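Local structure of molybdopterin adenylyltransferase (Helicobacter pylori, 4XCW) at residues 164-168 and 169-173; 146-149 and 150-154; 54-57 and 58-62. The protein probably activates molybdopterin by adenylylation, transferring AMP from ATP onto it to give adenylyl-molybdopterin during molybdenum cofactor biosynthesis. All blocks are in the same frame, centred on the assembly; numbering follows the deposited sequence.

Interaction 1 (164-168 and 169-173); sequences MQVNE and KNIQA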
ATOM      1  N   MET B 164      24.977  -8.716   9.032  1.00 29.92           N
ATOM      2  CA  MET B 164      25.010  -9.689   7.954  1.00 28.52           C
ATOM      3  C   MET B 164      26.137  -9.413   6.976  1.00 33.88           C
ATOM      4  O   MET B 164      26.323  -8.278   6.535  1.00 33.95           O
ATOM      5  CB  MET B 164      23.687  -9.687   7.201  1.00 27.55           C
ATOM      6  CG  MET B 164      22.543 -10.309   7.951  1.00 25.24           C
ATOM      7  SD  MET B 164      21.024 -10.069   7.022  1.00 30.75           S
ATOM      8  CE  MET B 164      19.894 -11.030   8.021  1.00 29.38           C
ATOM      9  N   GLN B 165      26.871 -10.464   6.630  1.00 33.72           N
ATOM     10  CA  GLN B 165      27.904 -10.371   5.614  1.00 38.13           C
ATOM     11  C   GLN B 165      27.504 -11.212   4.411  1.00 38.55           C
ATOM     12  O   GLN B 165      27.400 -12.437   4.480  1.00 39.73           O
ATOM     13  CB  GLN B 165      29.252 -10.801   6.179  1.00 43.31           C
ATOM     14  CG  GLN B 165      29.567 -10.104   7.485  1.00 48.68           C
ATOM     15  CD  GLN B 165      31.033  -9.790   7.648  1.00 55.52           C
ATOM     16  OE1 GLN B 165      31.820  -9.925   6.710  1.00 64.37           O
ATOM     17  NE2 GLN B 165      31.412  -9.362   8.844  1.00 56.15           N
ATOM     18  N   VAL B 166      27.268 -10.518   3.307  1.00 37.31           N
ATOM     19  CA  VAL B 166      26.681 -11.099   2.111  1.00 37.67           C
ATOM     20  C   VAL B 166      27.663 -11.938   1.299  1.00 35.58           C
ATOM     21  O   VAL B 166      28.825 -11.573   1.149  1.00 37.54           O
ATOM     22  CB  VAL B 166      26.121  -9.976   1.233  1.00 42.32           C
ATOM     23  CG1 VAL B 166      25.440 -10.531   0.010  1.00 40.23           C
ATOM     24  CG2 VAL B 166      25.155  -9.154   2.057  1.00 40.96           C
ATOM     25  N   ASN B 167      27.186 -13.077   0.801  1.00 35.42           N
ATOM     26  CA  ASN B 167      27.928 -13.858  -0.178  1.00 39.25           C
ATOM     27  C   ASN B 167      27.662 -13.262  -1.556  1.00 40.57           C
ATOM     28  O   ASN B 167      26.652 -13.560  -2.192  1.00 39.75           O
ATOM     29  CB  ASN B 167      27.528 -15.337  -0.128  1.00 41.63           C
ATOM     30  CG  ASN B 167      28.446 -16.224  -0.959  1.00 49.24           C
ATOM     31  OD1 ASN B 167      29.084 -15.768  -1.908  1.00 49.66           O
ATOM     32  ND2 ASN B 167      28.514 -17.504  -0.602  1.00 50.30           N
ATOM     33  N   GLU B 168      28.573 -12.408  -2.002  1.00 42.81           N
ATOM     34  CA  GLU B 168      28.350 -11.605  -3.195  1.00 47.04           C
ATOM     35  C   GLU B 168      28.418 -12.443  -4.470  1.00 49.14           C
ATOM     36  O   GLU B 168      28.033 -11.989  -5.546  1.00 50.77           O
ATOM     37  CB  GLU B 168      29.362 -10.458  -3.229  1.00 51.41           C
ATOM     38  CG  GLU B 168      29.273  -9.603  -1.972  1.00 56.60           C
ATOM     39  CD  GLU B 168      30.174  -8.392  -2.000  1.00 65.62           C
ATOM     40  OE1 GLU B 168      30.990  -8.273  -2.934  1.00 70.13           O
ATOM     41  OE2 GLU B 168      30.061  -7.555  -1.079  1.00 69.60           O
ATOM     42  N   LYS B 169      28.896 -13.673  -4.335  1.00 47.20           N
ATOM     43  CA  LYS B 169      28.834 -14.640  -5.419  1.00 53.50           C
ATOM     44  C   LYS B 169      27.380 -14.980  -5.754  1.00 52.09           C
ATOM     45  O   LYS B 169      27.063 -15.378  -6.874  1.00 54.83           O
ATOM     46  CB  LYS B 169      29.606 -15.907  -5.044  1.00 55.79           C
ATOM     47  CG  LYS B 169      29.697 -16.930  -6.155  1.00 57.13           C
ATOM     48  CD  LYS B 169      30.392 -16.336  -7.362  1.00 58.21           C
ATOM     49  CE  LYS B 169      30.330 -17.273  -8.548  1.00 57.61           C
ATOM     50  NZ  LYS B 169      31.051 -18.555  -8.312  1.00 57.53           N
ATOM     51  N   ASN B 170      26.493 -14.810  -4.780  1.00 43.42           N
ATOM     52  CA  ASN B 170      25.114 -15.256  -4.936  1.00 44.21           C
ATOM     53  C   ASN B 170      24.065 -14.147  -4.919  1.00 45.98           C
ATOM     54  O   ASN B 170      22.979 -14.311  -5.474  1.00 45.13           O
ATOM     55  CB  ASN B 170      24.784 -16.278  -3.848  1.00 45.30           C
ATOM     56  CG  ASN B 170      25.570 -17.564  -4.009  1.00 47.99           C
ATOM     57  OD1 ASN B 170      25.896 -17.967  -5.125  1.00 50.04           O
ATOM     58  ND2 ASN B 170      25.874 -18.219  -2.893  1.00 46.53           N
ATOM     59  N   ILE B 171      24.383 -13.024  -4.281  1.00 43.96           N
ATOM     60  CA  ILE B 171      23.427 -11.930  -4.153  1.00 42.08           C
ATOM     61  C   ILE B 171      24.177 -10.641  -3.815  1.00 46.82           C
ATOM     62  O   ILE B 171      25.273 -10.680  -3.257  1.00 46.17           O
ATOM     63  CB  ILE B 171      22.355 -12.249  -3.068  1.00 40.54           C
ATOM     64  CG1 ILE B 171      21.160 -11.290  -3.146  1.00 39.50           C
ATOM     65  CG2 ILE B 171      22.966 -12.269  -1.679  1.00 41.22           C
ATOM     66  CD1 ILE B 171      20.098 -11.724  -4.140  1.00 37.93           C
ATOM     67  N   GLN B 172      23.604  -9.500  -4.184  1.00 49.31           N
ATOM     68  CA  GLN B 172      24.202  -8.207  -3.870  1.00 50.30           C
ATOM     69  C   GLN B 172      23.373  -7.501  -2.815  1.00 49.14           C
ATOM     70  O   GLN B 172      22.154  -7.454  -2.925  1.00 48.52           O
ATOM     71  CB  GLN B 172      24.297  -7.333  -5.121  1.00 59.68           C
ATOM     72  CG  GLN B 172      25.037  -7.970  -6.282  1.00 71.69           C
ATOM     73  CD  GLN B 172      26.271  -8.730  -5.844  1.00 79.83           C
ATOM     74  OE1 GLN B 172      27.180  -8.164  -5.236  1.00 83.18           O
ATOM     75  NE2 GLN B 172      26.310 -10.020  -6.157  1.00 82.41           N
ATOM     76  N   ALA B 173      24.018  -6.958  -1.787  1.00 46.08           N
ATOM     77  CA  ALA B 173      23.289  -6.142  -0.822  1.00 44.38           C
ATOM     78  C   ALA B 173      23.895  -4.759  -0.709  1.00 46.76           C
ATOM     79  O   ALA B 173      25.110  -4.591  -0.625  1.00 51.12           O
ATOM     80  CB  ALA B 173      23.243  -6.803   0.531  1.00 36.59           C
TER
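Asn167 O receives two backbone N-H groups, from Asn170 N at 2.9 Å and from Ile171 N at 3.1 Å. The Ile171 donor lies in the carbonyl plane; the Asn170 donor stands 43° above it. The Asn170 bond closes a type I beta turn through Glu168 and Lys169, and the Ile171 bond widens it by one residue. With CG anti to the backbone N (chi1 -170°), Asn167 OD1 accepts from Lys169 N at 3.2 Å, a bent bond with 136° at the hydrogen, which makes an Asx turn. Gln172 folds back at chi2. Its NE2 gives a short bond of 2.7 Å to Glu168 O, which lies almost in the amide plane. Val166, just before the turn, packs against the returning chain. Its CG1 meets Ile171 CG2 at 3.5 Å and its CG2 meets Ala173 CB at 3.4 Å, both tighter than usual. Glu168 CA adds a nearly straight C-H...O contact to Ile171 O. Asn170 ND2 turns elsewhere, to Glu36 O at the end of helix 25-37. The turn lies at the surface beyond helix 152-158. Val166 and Ala173 rest on Pro153 of that helix, and Asn167 pairs by backbone with Tyr37, just where helix 25-37 ends.

Interaction 2 (146-149 and 150-154); sequences EAVF and PAIPY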
ATOM      1  N   GLU B 146      15.157 -13.440  -3.641  1.00 31.16           N
ATOM      2  CA  GLU B 146      16.102 -12.808  -4.557  1.00 29.37           C
ATOM      3  C   GLU B 146      15.761 -11.329  -4.737  1.00 30.59           C
ATOM      4  O   GLU B 146      16.649 -10.479  -4.834  1.00 30.73           O
ATOM      5  CB  GLU B 146      16.109 -13.526  -5.911  1.00 34.94           C
ATOM      6  CG  GLU B 146      17.110 -12.947  -6.901  1.00 42.95           C
ATOM      7  CD  GLU B 146      17.264 -13.797  -8.147  1.00 55.68           C
ATOM      8  OE1 GLU B 146      16.721 -14.922  -8.173  1.00 59.34           O
ATOM      9  OE2 GLU B 146      17.924 -13.338  -9.102  1.00 60.95           O
ATOM     10  N   ALA B 147      14.470 -11.026  -4.740  1.00 28.18           N
ATOM     11  CA  ALA B 147      14.007  -9.664  -4.951  1.00 29.46           C
ATOM     12  C   ALA B 147      14.193  -8.778  -3.725  1.00 30.04           C
ATOM     13  O   ALA B 147      14.583  -7.619  -3.858  1.00 29.90           O
ATOM     14  CB  ALA B 147      12.547  -9.667  -5.360  1.00 28.39           C
ATOM     15  N   VAL B 148      13.901  -9.310  -2.538  1.00 23.68           N
ATOM     16  CA  VAL B 148      13.868  -8.464  -1.343  1.00 22.82           C
ATOM     17  C   VAL B 148      15.152  -8.489  -0.523  1.00 25.24           C
ATOM     18  O   VAL B 148      15.425  -7.540   0.210  1.00 26.89           O
ATOM     19  CB  VAL B 148      12.699  -8.837  -0.393  1.00 30.90           C
ATOM     20  CG1 VAL B 148      11.366  -8.734  -1.120  1.00 31.20           C
ATOM     21  CG2 VAL B 148      12.896 -10.219   0.213  1.00 29.00           C
ATOM     22  N   PHE B 149      15.941  -9.552  -0.639  1.00 23.89           N
ATOM     23  CA  PHE B 149      17.135  -9.653   0.196  1.00 25.91           C
ATOM     24  C   PHE B 149      18.152  -8.503   0.052  1.00 26.11           C
ATOM     25  O   PHE B 149      18.790  -8.143   1.043  1.00 27.19           O
ATOM     26  CB  PHE B 149      17.870 -10.971  -0.039  1.00 26.44           C
ATOM     27  CG  PHE B 149      18.968 -11.216   0.960  1.00 30.39           C
ATOM     28  CD1 PHE B 149      18.673 -11.720   2.213  1.00 32.23           C
ATOM     29  CD2 PHE B 149      20.283 -10.909   0.657  1.00 33.07           C
ATOM     30  CE1 PHE B 149      19.674 -11.932   3.143  1.00 32.60           C
ATOM     31  CE2 PHE B 149      21.288 -11.117   1.585  1.00 35.24           C
ATOM     32  CZ  PHE B 149      20.979 -11.631   2.827  1.00 30.12           C
ATOM     33  N   PRO B 150      18.323  -7.931  -1.163  1.00 21.90           N
ATOM     34  CA  PRO B 150      19.305  -6.839  -1.236  1.00 27.31           C
ATOM     35  C   PRO B 150      19.047  -5.660  -0.289  1.00 25.98           C
ATOM     36  O   PRO B 150      19.958  -4.867  -0.073  1.00 28.01           O
ATOM     37  CB  PRO B 150      19.203  -6.389  -2.694  1.00 31.24           C
ATOM     38  CG  PRO B 150      18.881  -7.651  -3.424  1.00 31.24           C
ATOM     39  CD  PRO B 150      17.910  -8.365  -2.514  1.00 20.80           C
ATOM     40  N   ALA B 151      17.849  -5.564   0.284  1.00 27.45           N
ATOM     41  CA  ALA B 151      17.533  -4.481   1.210  1.00 25.91           C
ATOM     42  C   ALA B 151      17.606  -4.931   2.665  1.00 21.34           C
ATOM     43  O   ALA B 151      17.499  -4.117   3.582  1.00 25.98           O
ATOM     44  CB  ALA B 151      16.142  -3.909   0.908  1.00 27.38           C
ATOM     45  N   ILE B 152      17.796  -6.226   2.885  1.00 21.14           N
ATOM     46  CA  ILE B 152      17.663  -6.782   4.234  1.00 23.31           C
ATOM     47  C   ILE B 152      18.862  -6.489   5.170  1.00 22.54           C
ATOM     48  O   ILE B 152      18.658  -6.049   6.308  1.00 24.27           O
ATOM     49  CB  ILE B 152      17.397  -8.306   4.164  1.00 25.66           C
ATOM     50  CG1 ILE B 152      15.980  -8.552   3.642  1.00 21.02           C
ATOM     51  CG2 ILE B 152      17.549  -8.962   5.526  1.00 20.87           C
ATOM     52  CD1 ILE B 152      15.591 -10.015   3.582  1.00 22.99           C
ATOM     53  N   PRO B 153      20.107  -6.715   4.711  1.00 24.04           N
ATOM     54  CA  PRO B 153      21.211  -6.430   5.644  1.00 23.92           C
ATOM     55  C   PRO B 153      21.234  -4.990   6.174  1.00 24.36           C
ATOM     56  O   PRO B 153      21.489  -4.779   7.359  1.00 25.82           O
ATOM     57  CB  PRO B 153      22.453  -6.704   4.796  1.00 24.02           C
ATOM     58  CG  PRO B 153      22.004  -7.719   3.806  1.00 27.58           C
ATOM     59  CD  PRO B 153      20.606  -7.304   3.454  1.00 25.61           C
ATOM     60  N   TYR B 154      20.973  -4.016   5.309  1.00 25.01           N
ATOM     61  CA  TYR B 154      20.943  -2.629   5.751  1.00 24.49           C
ATOM     62  C   TYR B 154      19.783  -2.412   6.711  1.00 24.08           C
ATOM     63  O   TYR B 154      19.924  -1.704   7.702  1.00 25.93           O
ATOM     64  CB  TYR B 154      20.829  -1.679   4.568  1.00 23.42           C
ATOM     65  CG  TYR B 154      20.908  -0.212   4.928  1.00 25.43           C
ATOM     66  CD1 TYR B 154      21.959   0.281   5.690  1.00 29.76           C
ATOM     67  CD2 TYR B 154      19.948   0.685   4.474  1.00 27.84           C
ATOM     68  CE1 TYR B 154      22.045   1.622   6.001  1.00 33.06           C
ATOM     69  CE2 TYR B 154      20.025   2.023   4.780  1.00 33.68           C
ATOM     70  CZ  TYR B 154      21.072   2.486   5.545  1.00 33.19           C
ATOM     71  OH  TYR B 154      21.147   3.817   5.851  1.00 36.16           O
TER
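Phe149 lays one face of its ring under the pyrrolidine of Pro153, whose CD stands 4.3 Å above the ring plane and is displaced toward the rim. Pro153 CG comes to Phe149 CE2 at 4.1 Å. The two side chains cross at about a right angle. The ring gets there because CG is anti to the backbone N (chi1 -170°), beside the carbonyl carbon. Ile152 touches another part of the same ring. Its CD1 reaches Phe149 CD1 at 3.8 Å, approaching obliquely, and its CG1 lies against Val148 O. Ile152 CD1 also meets Val148 CG2 at a looser 4.3 Å.

The backbone makes a short 3-10 link at this point. Ala151 N bonds to Val148 O at 3.1 Å, and Ile152 N bonds to Phe149 O at 2.8 Å. Both bonds are fairly straight at the hydrogen, but both donors stand well above the carbonyl plane, by 40° and 57°. Pro150 has no N-H to give. Its CD instead sits 3.4 Å from Glu146 O, where a helical donor would otherwise come. Pro153 is similar: its CD packs on Phe149 O at 3.1 Å. The two prolines thus interrupt the regular bonding where one helix passes into the next.

This junction joins helix 138-148 to helix 152-158. Val148 packs on Phe101 and Met105 of helix 99-110, while Ile152 packs on Leu130 and Ile132 of strand 129-134. The Phe149 ring meets that of Tyr37, at the end of helix 25-37. Pro150 and Ala151 pack on Pro114 of a neighbouring subunit, which places the junction between the central sheet and a subunit interface.

Interaction 3 (54-57 and 58-62); sequences DLIE and KSLIK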
ATOM      1  N   ASP B  54      -3.388 -16.396  17.469  1.00 32.18           N
ATOM      2  CA  ASP B  54      -2.628 -16.188  18.698  1.00 35.35           C
ATOM      3  C   ASP B  54      -1.379 -17.073  18.739  1.00 33.74           C
ATOM      4  O   ASP B  54      -0.335 -16.660  19.247  1.00 31.02           O
ATOM      5  CB  ASP B  54      -3.489 -16.439  19.936  1.00 41.50           C
ATOM      6  CG  ASP B  54      -2.816 -15.960  21.210  1.00 49.56           C
ATOM      7  OD1 ASP B  54      -2.327 -14.805  21.229  1.00 49.80           O
ATOM      8  OD2 ASP B  54      -2.754 -16.743  22.181  1.00 51.04           O
ATOM      9  N   LEU B  55      -1.481 -18.277  18.187  1.00 33.35           N
ATOM     10  CA  LEU B  55      -0.339 -19.182  18.150  1.00 31.61           C
ATOM     11  C   LEU B  55       0.766 -18.641  17.251  1.00 30.28           C
ATOM     12  O   LEU B  55       1.950 -18.734  17.575  1.00 30.54           O
ATOM     13  CB  LEU B  55      -0.768 -20.572  17.675  1.00 34.29           C
ATOM     14  CG  LEU B  55      -1.453 -21.448  18.721  1.00 37.96           C
ATOM     15  CD1 LEU B  55      -1.770 -22.822  18.147  1.00 40.38           C
ATOM     16  CD2 LEU B  55      -0.579 -21.561  19.961  1.00 37.28           C
ATOM     17  N   ILE B  56       0.386 -18.071  16.116  1.00 28.26           N
ATOM     18  CA  ILE B  56       1.380 -17.482  15.228  1.00 24.88           C
ATOM     19  C   ILE B  56       2.025 -16.252  15.872  1.00 24.41           C
ATOM     20  O   ILE B  56       3.238 -16.061  15.783  1.00 26.81           O
ATOM     21  CB  ILE B  56       0.763 -17.113  13.877  1.00 24.72           C
ATOM     22  CG1 ILE B  56       0.246 -18.383  13.195  1.00 30.12           C
ATOM     23  CG2 ILE B  56       1.783 -16.391  12.996  1.00 25.43           C
ATOM     24  CD1 ILE B  56       0.008 -18.235  11.710  1.00 38.10           C
ATOM     25  N   GLU B  57       1.220 -15.433  16.542  1.00 27.55           N
ATOM     26  CA  GLU B  57       1.762 -14.270  17.246  1.00 27.29           C
ATOM     27  C   GLU B  57       2.774 -14.708  18.295  1.00 27.08           C
ATOM     28  O   GLU B  57       3.876 -14.176  18.367  1.00 29.34           O
ATOM     29  CB  GLU B  57       0.649 -13.462  17.912  1.00 32.41           C
ATOM     30  CG  GLU B  57      -0.311 -12.799  16.941  1.00 32.76           C
ATOM     31  CD  GLU B  57      -1.376 -11.989  17.645  1.00 40.83           C
ATOM     32  OE1 GLU B  57      -1.206 -11.698  18.850  1.00 40.73           O
ATOM     33  OE2 GLU B  57      -2.381 -11.638  16.989  1.00 43.88           O
ATOM     34  N   LYS B  58       2.386 -15.683  19.112  1.00 29.56           N
ATOM     35  CA  LYS B  58       3.265 -16.190  20.158  1.00 30.60           C
ATOM     36  C   LYS B  58       4.574 -16.730  19.604  1.00 29.96           C
ATOM     37  O   LYS B  58       5.630 -16.523  20.189  1.00 32.31           O
ATOM     38  CB  LYS B  58       2.553 -17.277  20.958  1.00 32.73           C
ATOM     39  CG  LYS B  58       1.525 -16.745  21.936  1.00 41.65           C
ATOM     40  CD  LYS B  58       0.866 -17.878  22.700  1.00 47.44           C
ATOM     41  CE  LYS B  58      -0.046 -17.355  23.796  1.00 53.91           C
ATOM     42  NZ  LYS B  58      -0.759 -18.464  24.485  1.00 61.45           N
ATOM     43  N   SER B  59       4.503 -17.429  18.477  1.00 33.52           N
ATOM     44  CA  SER B  59       5.693 -17.989  17.840  0.50 31.27           C
ATOM     45  C   SER B  59       6.615 -16.891  17.327  1.00 29.40           C
ATOM     46  O   SER B  59       7.822 -16.924  17.554  1.00 28.88           O
ATOM     47  CB  SER B  59       5.302 -18.917  16.688  0.50 30.91           C
ATOM     48  OG  SER B  59       6.453 -19.480  16.078  0.50 28.24           O
ATOM     49  N   LEU B  60       6.037 -15.920  16.624  1.00 25.00           N
ATOM     50  CA  LEU B  60       6.805 -14.781  16.134  1.00 24.41           C
ATOM     51  C   LEU B  60       7.478 -14.054  17.297  1.00 26.43           C
ATOM     52  O   LEU B  60       8.654 -13.701  17.232  1.00 26.25           O
ATOM     53  CB  LEU B  60       5.909 -13.810  15.364  1.00 22.91           C
ATOM     54  CG  LEU B  60       5.407 -14.258  13.992  1.00 23.08           C
ATOM     55  CD1 LEU B  60       4.389 -13.266  13.458  1.00 22.48           C
ATOM     56  CD2 LEU B  60       6.576 -14.403  13.029  1.00 22.58           C
ATOM     57  N   ILE B  61       6.722 -13.841  18.367  1.00 29.53           N
ATOM     58  CA  ILE B  61       7.246 -13.122  19.516  1.00 29.21           C
ATOM     59  C   ILE B  61       8.404 -13.897  20.145  1.00 29.20           C
ATOM     60  O   ILE B  61       9.417 -13.310  20.525  1.00 29.40           O
ATOM     61  CB  ILE B  61       6.134 -12.843  20.547  1.00 31.63           C
ATOM     62  CG1 ILE B  61       5.179 -11.782  19.991  1.00 30.71           C
ATOM     63  CG2 ILE B  61       6.722 -12.390  21.880  1.00 34.17           C
ATOM     64  CD1 ILE B  61       3.946 -11.551  20.827  1.00 32.38           C
ATOM     65  N   LYS B  62       8.273 -15.217  20.210  1.00 29.70           N
ATOM     66  CA  LYS B  62       9.318 -16.053  20.798  1.00 31.88           C
ATOM     67  C   LYS B  62      10.587 -15.997  19.947  1.00 28.80           C
ATOM     68  O   LYS B  62      11.694 -15.902  20.475  1.00 33.28           O
ATOM     69  CB  LYS B  62       8.828 -17.500  20.954  1.00 34.33           C
ATOM     70  CG  LYS B  62       9.871 -18.472  21.497  1.00 42.72           C
ATOM     71  CD  LYS B  62       9.238 -19.806  21.884  1.00 51.59           C
ATOM     72  CE  LYS B  62       8.434 -20.400  20.736  1.00 53.34           C
ATOM     73  NZ  LYS B  62       7.831 -21.722  21.080  1.00 59.05           N
TER
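Lys58 stretches back along the helix surface to Asp54, one turn earlier. Its CG is anti to the carbonyl carbon (chi1 -76°), and the chain is extended from there to NZ. Asp54 has CG anti to its own N (chi1 -168°), which swings the carboxylate across the path of the lysine. OD2 meets Lys58 CE at 3.2 Å and forms a salt bridge to Lys58 NZ at 3.5 Å. The two side chains cross at a slant. The lysine CG also lies over Asp54 O at 3.3 Å. On another side of the helix, Ile56 and Leu60 run side by side and point the same way, with Ile56 CG2 4.1 Å from Leu60 CD1. Both pack on Leu11 of strand 6-13. Ile61 CG1 leans on Glu57 O at 3.2 Å. The backbone is regular alpha-helix, as in Leu60 N to Ile56 O at 2.9 Å.

Glu57 sends its carboxylate to Arg53. The helix is amphipathic: Ile56 and Leu60 are buried against the sheet, while Asp54 and Lys58 lie exposed. The Asp54 to Lys58 pair is rather long, so its electrostatic gain is probably modest.

How the interactions relate
Along the chain, interaction 3 comes first, then interaction 2, then interaction 1. Interactions 1 and 2 are neighbours, with centres 9 Å apart. They touch directly: Ile171 CG2 packs on Phe149 CD2 at 3.8 Å, and Ile171 CD1 on Glu146 O at 3.7 Å. The C-terminal turn thus covers the junction of helices 138-148 and 152-158, making one continuous packed region. Interaction 3 belongs to a separate helix, 53-66, across the chain's centre. Its centre is about 24 Å from that of interaction 2 and about 30 Å from that of interaction 1. Interactions 2 and 3 both pack on the mixed sheet, at strands 129-134 and 6-13, in the probable molybdopterin-binding domain.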